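Local coordinates for MutT/nudix family protein (Streptococcus pneumoniae, PDB 4HFQ) that hydrolyses UDP-linked precursors of peptidoglycan biosynthesis as a UDP-X diphosphatase of the Nudix family, at residues A[73-78]-A[93-98]. Sequence-based numbering, arbitrary orientation.
Sequences RAWIVE and WALPGG. With SO4 (sulfate ion), chain F.
Arg73 and Gly97 form an antiparallel, non-hydrogen-bonded pair in the mixed sheet of the Nudix fold, where strand 69-78 meets the Leu95-Pro96-Gly97-Gly98 run, whose last glycine, by sequence pattern, opens the Nudix box. Arg73 CA and Gly97 CA lie 4.3 Å apart. The close approach suits a glycine: a CB on Gly97 would clash with Arg73 CA, and the backbone angles of Gly97 and Gly98, both with positive phi, would each press a CB against the preceding carbonyl oxygen.

Pro96 O receives the Ala74 N-H and also a CA-H...O contact from Arg73; the hydrogen bond from Ala74 N to Pro96 O measures 2.8 Å.

The Arg73 side chain bends at chi2 (-70°), which turns its guanidinium back along the Leu95-Gly98 backbone. Arg73 NH1 donates to Leu95 O at 2.9 Å, with the oxygen in the guanidinium plane and a C=O...N angle of 168°. Gly98 N sits over the centre of one guanidinium face and Gly97 C nearer its rim, so the group lies flat against the glycine backbone. Arg73 NE forms a salt bridge with Asp71, a second restraint consistent with a fixed guanidinium orientation.

Leu95 CB packs in van der Waals contact against Ala74 O at 3.4 Å. Apolar contacts continue along strand 69-78: Leu95 CD2 reaches Trp75 CE3 at 4.0 Å, Ala74 CB faces Pro96 CB, and Ile76 CD1 meets the Pro96 ring at CG. Trp75 also packs on helix 184-194, while Ala74 and Pro96 touch helix 106-118, placing the junction between the two helices.

The second N-H of Arg73 NH1 points in plane to a sulfate, probably from the crystallisation liquor: Arg73 NH1 donates to sulfate O4 at 2.9 Å, with an N-H...O angle of 164°.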
loop_
_atom_site.group_PDB
_atom_site.type_symbol
_atom_site.label_atom_id
_atom_site.label_comp_id
_atom_site.label_asym_id
_atom_site.label_seq_id
_atom_site.Cartn_x
_atom_site.Cartn_y
_atom_site.Cartn_z
ATOM N N ARG A 73 11.773 0.596 -6.803
ATOM C CA ARG A 73 13.125 1.146 -6.749
ATOM C C ARG A 73 14.119 0.046 -7.040
ATOM O O ARG A 73 13.870 -1.132 -6.744
ATOM C CB ARG A 73 13.459 1.753 -5.385
ATOM C CG ARG A 73 12.592 2.936 -4.978
ATOM C CD ARG A 73 12.899 4.154 -5.827
ATOM N NE ARG A 73 11.719 5.017 -5.934
ATOM C CZ ARG A 73 11.686 6.166 -6.597
ATOM N NH1 ARG A 73 12.785 6.653 -7.170
ATOM N NH2 ARG A 73 10.561 6.854 -6.671
ATOM N N ALA A 74 15.260 0.449 -7.614
ATOM C CA ALA A 74 16.348 -0.463 -7.952
ATOM C C ALA A 74 17.566 -0.211 -7.069
ATOM O O ALA A 74 18.026 0.918 -6.942
ATOM C CB ALA A 74 16.741 -0.288 -9.411
ATOM N N TRP A 75 18.080 -1.301 -6.513
ATOM C CA TRP A 75 19.309 -1.318 -5.730
ATOM C C TRP A 75 20.377 -2.000 -6.551
ATOM O O TRP A 75 20.343 -3.206 -6.751
ATOM C CB TRP A 75 19.045 -2.057 -4.438
ATOM C CG TRP A 75 20.233 -2.208 -3.541
ATOM C CD1 TRP A 75 21.138 -3.265 -3.478
ATOM C CD2 TRP A 75 20.655 -1.258 -2.512
ATOM N NE1 TRP A 75 22.056 -3.038 -2.477
ATOM C CE2 TRP A 75 21.827 -1.847 -1.868
ATOM C CE3 TRP A 75 20.185 -0.016 -2.072
ATOM C CZ2 TRP A 75 22.496 -1.201 -0.840
ATOM C CZ3 TRP A 75 20.870 0.614 -1.033
ATOM C CH2 TRP A 75 21.989 0.020 -0.422
ATOM N N ILE A 76 21.284 -1.178 -7.083
ATOM C CA ILE A 76 22.340 -1.622 -8.007
ATOM C C ILE A 76 23.679 -1.304 -7.356
ATOM O O ILE A 76 23.987 -0.148 -7.110
ATOM C CB ILE A 76 22.202 -0.850 -9.337
ATOM C CG1 ILE A 76 20.818 -1.108 -9.972
ATOM C CG2 ILE A 76 23.339 -1.210 -10.295
ATOM C CD1 ILE A 76 20.327 0.006 -10.866
ATOM N N VAL A 77 24.442 -2.349 -7.054
ATOM C CA VAL A 77 25.757 -2.166 -6.407
ATOM C C VAL A 77 26.877 -2.580 -7.343
ATOM O O VAL A 77 26.839 -3.677 -7.896
ATOM C CB VAL A 77 25.868 -2.962 -5.089
ATOM C CG1 VAL A 77 27.283 -2.893 -4.498
ATOM C CG2 VAL A 77 24.845 -2.469 -4.069
ATOM N N GLU A 78 27.847 -1.682 -7.527
ATOM C CA GLU A 78 29.042 -1.973 -8.324
ATOM C C GLU A 78 30.233 -1.452 -7.544
ATOM O O GLU A 78 30.223 -0.318 -7.075
ATOM C CB GLU A 78 28.958 -1.286 -9.682
ATOM C CG GLU A 78 27.866 -1.852 -10.564
ATOM C CD GLU A 78 27.815 -1.236 -11.936
ATOM O OE1 GLU A 78 28.749 -0.490 -12.313
ATOM O OE2 GLU A 78 26.835 -1.517 -12.652
ATOM N N TRP A 93 19.168 13.166 -4.724
ATOM C CA TRP A 93 19.433 11.895 -5.369
ATOM C C TRP A 93 18.536 10.829 -4.820
ATOM O O TRP A 93 18.168 10.859 -3.649
ATOM C CB TRP A 93 20.881 11.501 -5.094
ATOM C CG TRP A 93 21.887 12.454 -5.702
ATOM C CD1 TRP A 93 22.309 13.682 -5.203
ATOM C CD2 TRP A 93 22.634 12.252 -6.937
ATOM N NE1 TRP A 93 23.234 14.251 -6.049
ATOM C CE2 TRP A 93 23.486 13.434 -7.099
ATOM C CE3 TRP A 93 22.690 11.241 -7.883
ATOM C CZ2 TRP A 93 24.340 13.569 -8.180
ATOM C CZ3 TRP A 93 23.546 11.395 -8.977
ATOM C CH2 TRP A 93 24.359 12.533 -9.111
ATOM N N ALA A 94 18.229 9.836 -5.658
ATOM C CA ALA A 94 17.436 8.675 -5.199
ATOM C C ALA A 94 17.829 7.431 -5.962
ATOM O O ALA A 94 18.501 7.498 -6.991
ATOM C CB ALA A 94 15.937 8.932 -5.364
ATOM N N LEU A 95 17.370 6.272 -5.477
ATOM C CA LEU A 95 17.523 5.032 -6.245
ATOM C C LEU A 95 16.661 5.149 -7.501
ATOM O O LEU A 95 15.573 5.758 -7.443
ATOM C CB LEU A 95 17.034 3.817 -5.444
ATOM C CG LEU A 95 17.681 3.537 -4.089
ATOM C CD1 LEU A 95 16.936 2.428 -3.364
ATOM C CD2 LEU A 95 19.132 3.114 -4.275
ATOM N N PRO A 96 17.108 4.586 -8.640
ATOM C CA PRO A 96 16.256 4.584 -9.833
ATOM C C PRO A 96 14.908 3.927 -9.530
ATOM O O PRO A 96 14.829 3.018 -8.714
ATOM C CB PRO A 96 17.051 3.746 -10.848
ATOM C CG PRO A 96 18.477 3.887 -10.397
ATOM C CD PRO A 96 18.401 3.920 -8.891
ATOM N N GLY A 97 13.864 4.415 -10.184
ATOM C CA GLY A 97 12.513 3.857 -10.024
ATOM C C GLY A 97 11.454 4.920 -10.179
ATOM O O GLY A 97 11.657 5.943 -10.853
ATOM N N GLY A 98 10.308 4.678 -9.558
ATOM C CA GLY A 98 9.150 5.554 -9.723
ATOM C C GLY A 98 7.891 4.767 -9.448
ATOM O O GLY A 98 7.933 3.656 -8.980
HETATM S S SO4 F . 13.559 9.137 -10.042
HETATM O O1 SO4 F . 13.883 10.527 -10.455
HETATM O O2 SO4 F . 12.408 8.664 -10.847
HETATM O O3 SO4 F . 14.723 8.255 -10.263
HETATM O O4 SO4 F . 13.211 9.095 -8.605
#